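Local coordinates for protein SAM-dependent methyltransferase (Exiguobacterium sibiricum 255-15, PDB 3D2L) that probably transfers methyl groups from S-adenosylmethionine to a substrate not yet identified, as a member of the SAM-dependent methyltransferase family, at residues S159-F164 / H176-F181. Residues are numbered along the deposited sequence; the frame is centred on the assembly and turned at random.
Sequences SSYIWF and HELTFF
Over one face of the Trp163 indole lies CD2 of Leu178, in a CH-pi contact 3.9 Å from the centroid of the five-membered ring. At the indole's edge, near its plane, comes His176, whose ND1 is 3.0 Å from Trp163 NE1; the two ring planes stand at 80°. CG of Trp163 is anti to the backbone N (chi1 167°), and the turn about the next bond then sets how the indole faces both partners. A branched leucine suits its place by giving CD2 to the ring while CD1 packs 3.6 Å from Trp163 CB. Tyr152, from strand 150-155, meets the indole edge-to-face, and His176 NE2 is hydrogen-bonded to Gln198, which fixes the far side of the imidazole. An alanine in place of Trp163 would probably take the aromatic face from Leu178 CD2 and the indole edge from His176, leaving a gap where the ring lay.

On the same face of the sheet, the Tyr161 side chain lies beside Leu178, and CB of Tyr161 packs 3.8 Å from Phe180 CD2. The other face carries Ile162, whose CD1 approaches the edge of the Phe181 ring, and Thr179; both are branched at CB, which suits extended strands, and Thr179 OG1 is also hydrogen-bonded to Asp193. A water donates to Ile162 O and, weakly, to Thr179 OG1.

Between the two faces, six backbone hydrogen bonds join Ser160 with Phe181, Ile162 with Thr179 and Phe164 with Glu177, the shortest running from Phe181 N to Ser160 O (2.8 Å). This is the central hairpin of a four-stranded antiparallel sheet, separate from the mixed seven-stranded sheet of the methyltransferase fold. Its chemistry implies unlike surroundings: the apolar Trp163 face packs on helix 9-14 through Tyr161 and Phe180, whereas the Ile162 face also accommodates polar groups and an ordered water.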
loop_
_atom_site.group_PDB
_atom_site.type_symbol
_atom_site.label_atom_id
_atom_site.label_comp_id
_atom_site.label_asym_id
_atom_site.label_seq_id
_atom_site.Cartn_x
_atom_site.Cartn_y
_atom_site.Cartn_z
ATOM N N SER A 159 5.360 -21.421 -5.055
ATOM C CA SER A 159 6.271 -20.666 -5.874
ATOM C C SER A 159 7.540 -20.262 -5.105
ATOM O O SER A 159 7.584 -20.315 -3.871
ATOM C CB SER A 159 5.572 -19.392 -6.370
ATOM O OG SER A 159 5.266 -18.514 -5.282
ATOM N N SER A 160 8.539 -19.839 -5.871
ATOM C CA SER A 160 9.810 -19.314 -5.368
ATOM C C SER A 160 10.045 -18.030 -6.170
ATOM O O SER A 160 9.543 -17.903 -7.281
ATOM C CB SER A 160 10.959 -20.313 -5.596
ATOM O OG SER A 160 10.732 -21.567 -4.939
ATOM N N TYR A 161 10.769 -17.080 -5.602
ATOM C CA TYR A 161 11.101 -15.836 -6.292
ATOM C C TYR A 161 12.514 -15.390 -6.011
ATOM O O TYR A 161 13.123 -15.746 -5.003
ATOM C CB TYR A 161 10.145 -14.682 -5.914
ATOM C CG TYR A 161 10.314 -14.147 -4.495
ATOM C CD1 TYR A 161 11.262 -13.188 -4.208
ATOM C CD2 TYR A 161 9.524 -14.627 -3.436
ATOM C CE1 TYR A 161 11.445 -12.704 -2.927
ATOM C CE2 TYR A 161 9.695 -14.144 -2.143
ATOM C CZ TYR A 161 10.655 -13.169 -1.900
ATOM O OH TYR A 161 10.873 -12.658 -0.632
ATOM N N ILE A 162 13.014 -14.611 -6.953
ATOM C CA ILE A 162 14.310 -13.959 -6.878
ATOM C C ILE A 162 13.953 -12.486 -7.144
ATOM O O ILE A 162 13.342 -12.133 -8.156
ATOM C CB ILE A 162 15.317 -14.466 -7.910
ATOM C CG1 ILE A 162 15.685 -15.925 -7.603
ATOM C CG2 ILE A 162 16.582 -13.624 -7.868
ATOM C CD1 ILE A 162 16.567 -16.640 -8.673
ATOM N N TRP A 163 14.346 -11.646 -6.212
ATOM C CA TRP A 163 14.060 -10.223 -6.248
ATOM C C TRP A 163 15.326 -9.402 -6.115
ATOM O O TRP A 163 16.044 -9.512 -5.131
ATOM C CB TRP A 163 13.088 -9.941 -5.126
ATOM C CG TRP A 163 12.850 -8.506 -4.752
ATOM C CD1 TRP A 163 13.172 -7.392 -5.452
ATOM C CD2 TRP A 163 12.061 -8.062 -3.642
ATOM N NE1 TRP A 163 12.729 -6.268 -4.795
ATOM C CE2 TRP A 163 12.022 -6.646 -3.695
ATOM C CE3 TRP A 163 11.414 -8.718 -2.593
ATOM C CZ2 TRP A 163 11.374 -5.868 -2.733
ATOM C CZ3 TRP A 163 10.751 -7.952 -1.643
ATOM C CH2 TRP A 163 10.739 -6.531 -1.723
ATOM N N PHE A 164 15.618 -8.620 -7.153
ATOM C CA PHE A 164 16.737 -7.701 -7.152
ATOM C C PHE A 164 16.172 -6.297 -6.953
ATOM O O PHE A 164 15.252 -5.889 -7.660
ATOM C CB PHE A 164 17.508 -7.697 -8.465
ATOM C CG PHE A 164 18.060 -9.051 -8.847
ATOM C CD1 PHE A 164 18.869 -9.760 -7.971
ATOM C CD2 PHE A 164 17.817 -9.585 -10.104
ATOM C CE1 PHE A 164 19.382 -11.011 -8.325
ATOM C CE2 PHE A 164 18.335 -10.822 -10.456
ATOM C CZ PHE A 164 19.111 -11.527 -9.567
ATOM N N HIS A 176 12.479 -2.818 -8.885
ATOM C CA HIS A 176 12.406 -4.174 -8.336
ATOM C C HIS A 176 12.248 -5.144 -9.482
ATOM O O HIS A 176 11.200 -5.144 -10.140
ATOM C CB HIS A 176 11.170 -4.344 -7.438
ATOM C CG HIS A 176 11.122 -3.383 -6.302
ATOM N ND1 HIS A 176 12.088 -3.341 -5.321
ATOM C CD2 HIS A 176 10.208 -2.434 -5.978
ATOM C CE1 HIS A 176 11.775 -2.396 -4.448
ATOM N NE2 HIS A 176 10.624 -1.852 -4.810
ATOM N N GLU A 177 13.275 -5.958 -9.738
ATOM C CA GLU A 177 13.211 -6.973 -10.797
ATOM C C GLU A 177 12.867 -8.274 -10.139
ATOM O O GLU A 177 13.667 -8.833 -9.407
ATOM C CB GLU A 177 14.523 -7.074 -11.556
ATOM C CG GLU A 177 14.852 -5.807 -12.318
ATOM C CD GLU A 177 14.072 -5.634 -13.600
ATOM O OE1 GLU A 177 13.018 -6.295 -13.777
ATOM O OE2 GLU A 177 14.542 -4.838 -14.455
ATOM N N LEU A 178 11.644 -8.732 -10.392
ATOM C CA LEU A 178 11.137 -9.959 -9.820
ATOM C C LEU A 178 11.074 -11.084 -10.835
ATOM O O LEU A 178 10.728 -10.865 -12.000
ATOM C CB LEU A 178 9.730 -9.752 -9.276
ATOM C CG LEU A 178 9.517 -9.271 -7.847
ATOM C CD1 LEU A 178 9.910 -10.387 -6.848
ATOM C CD2 LEU A 178 10.289 -8.019 -7.620
ATOM N N THR A 179 11.413 -12.288 -10.374
ATOM C CA THR A 179 11.258 -13.508 -11.163
ATOM C C THR A 179 10.557 -14.496 -10.239
ATOM O O THR A 179 11.040 -14.738 -9.156
ATOM C CB THR A 179 12.578 -14.084 -11.655
ATOM O OG1 THR A 179 13.112 -13.224 -12.670
ATOM C CG2 THR A 179 12.383 -15.502 -12.308
ATOM N N PHE A 180 9.419 -15.024 -10.676
ATOM C CA PHE A 180 8.678 -16.061 -9.937
ATOM C C PHE A 180 8.801 -17.370 -10.687
ATOM O O PHE A 180 8.735 -17.381 -11.909
ATOM C CB PHE A 180 7.174 -15.714 -9.812
ATOM C CG PHE A 180 6.912 -14.475 -8.992
ATOM C CD1 PHE A 180 6.897 -13.221 -9.597
ATOM C CD2 PHE A 180 6.778 -14.565 -7.606
ATOM C CE1 PHE A 180 6.705 -12.060 -8.845
ATOM C CE2 PHE A 180 6.572 -13.405 -6.840
ATOM C CZ PHE A 180 6.551 -12.157 -7.465
ATOM N N PHE A 181 9.009 -18.458 -9.951
ATOM C CA PHE A 181 8.974 -19.802 -10.499
ATOM C C PHE A 181 7.773 -20.414 -9.833
ATOM O O PHE A 181 7.786 -20.643 -8.618
ATOM C CB PHE A 181 10.242 -20.597 -10.213
ATOM C CG PHE A 181 11.409 -20.095 -10.954
ATOM C CD1 PHE A 181 11.554 -20.384 -12.289
ATOM C CD2 PHE A 181 12.340 -19.276 -10.326
ATOM C CE1 PHE A 181 12.630 -19.889 -12.997
ATOM C CE2 PHE A 181 13.421 -18.779 -11.016
ATOM C CZ PHE A 181 13.565 -19.080 -12.353
HETATM O O HOH W 1 14.787 -11.340 -10.512
#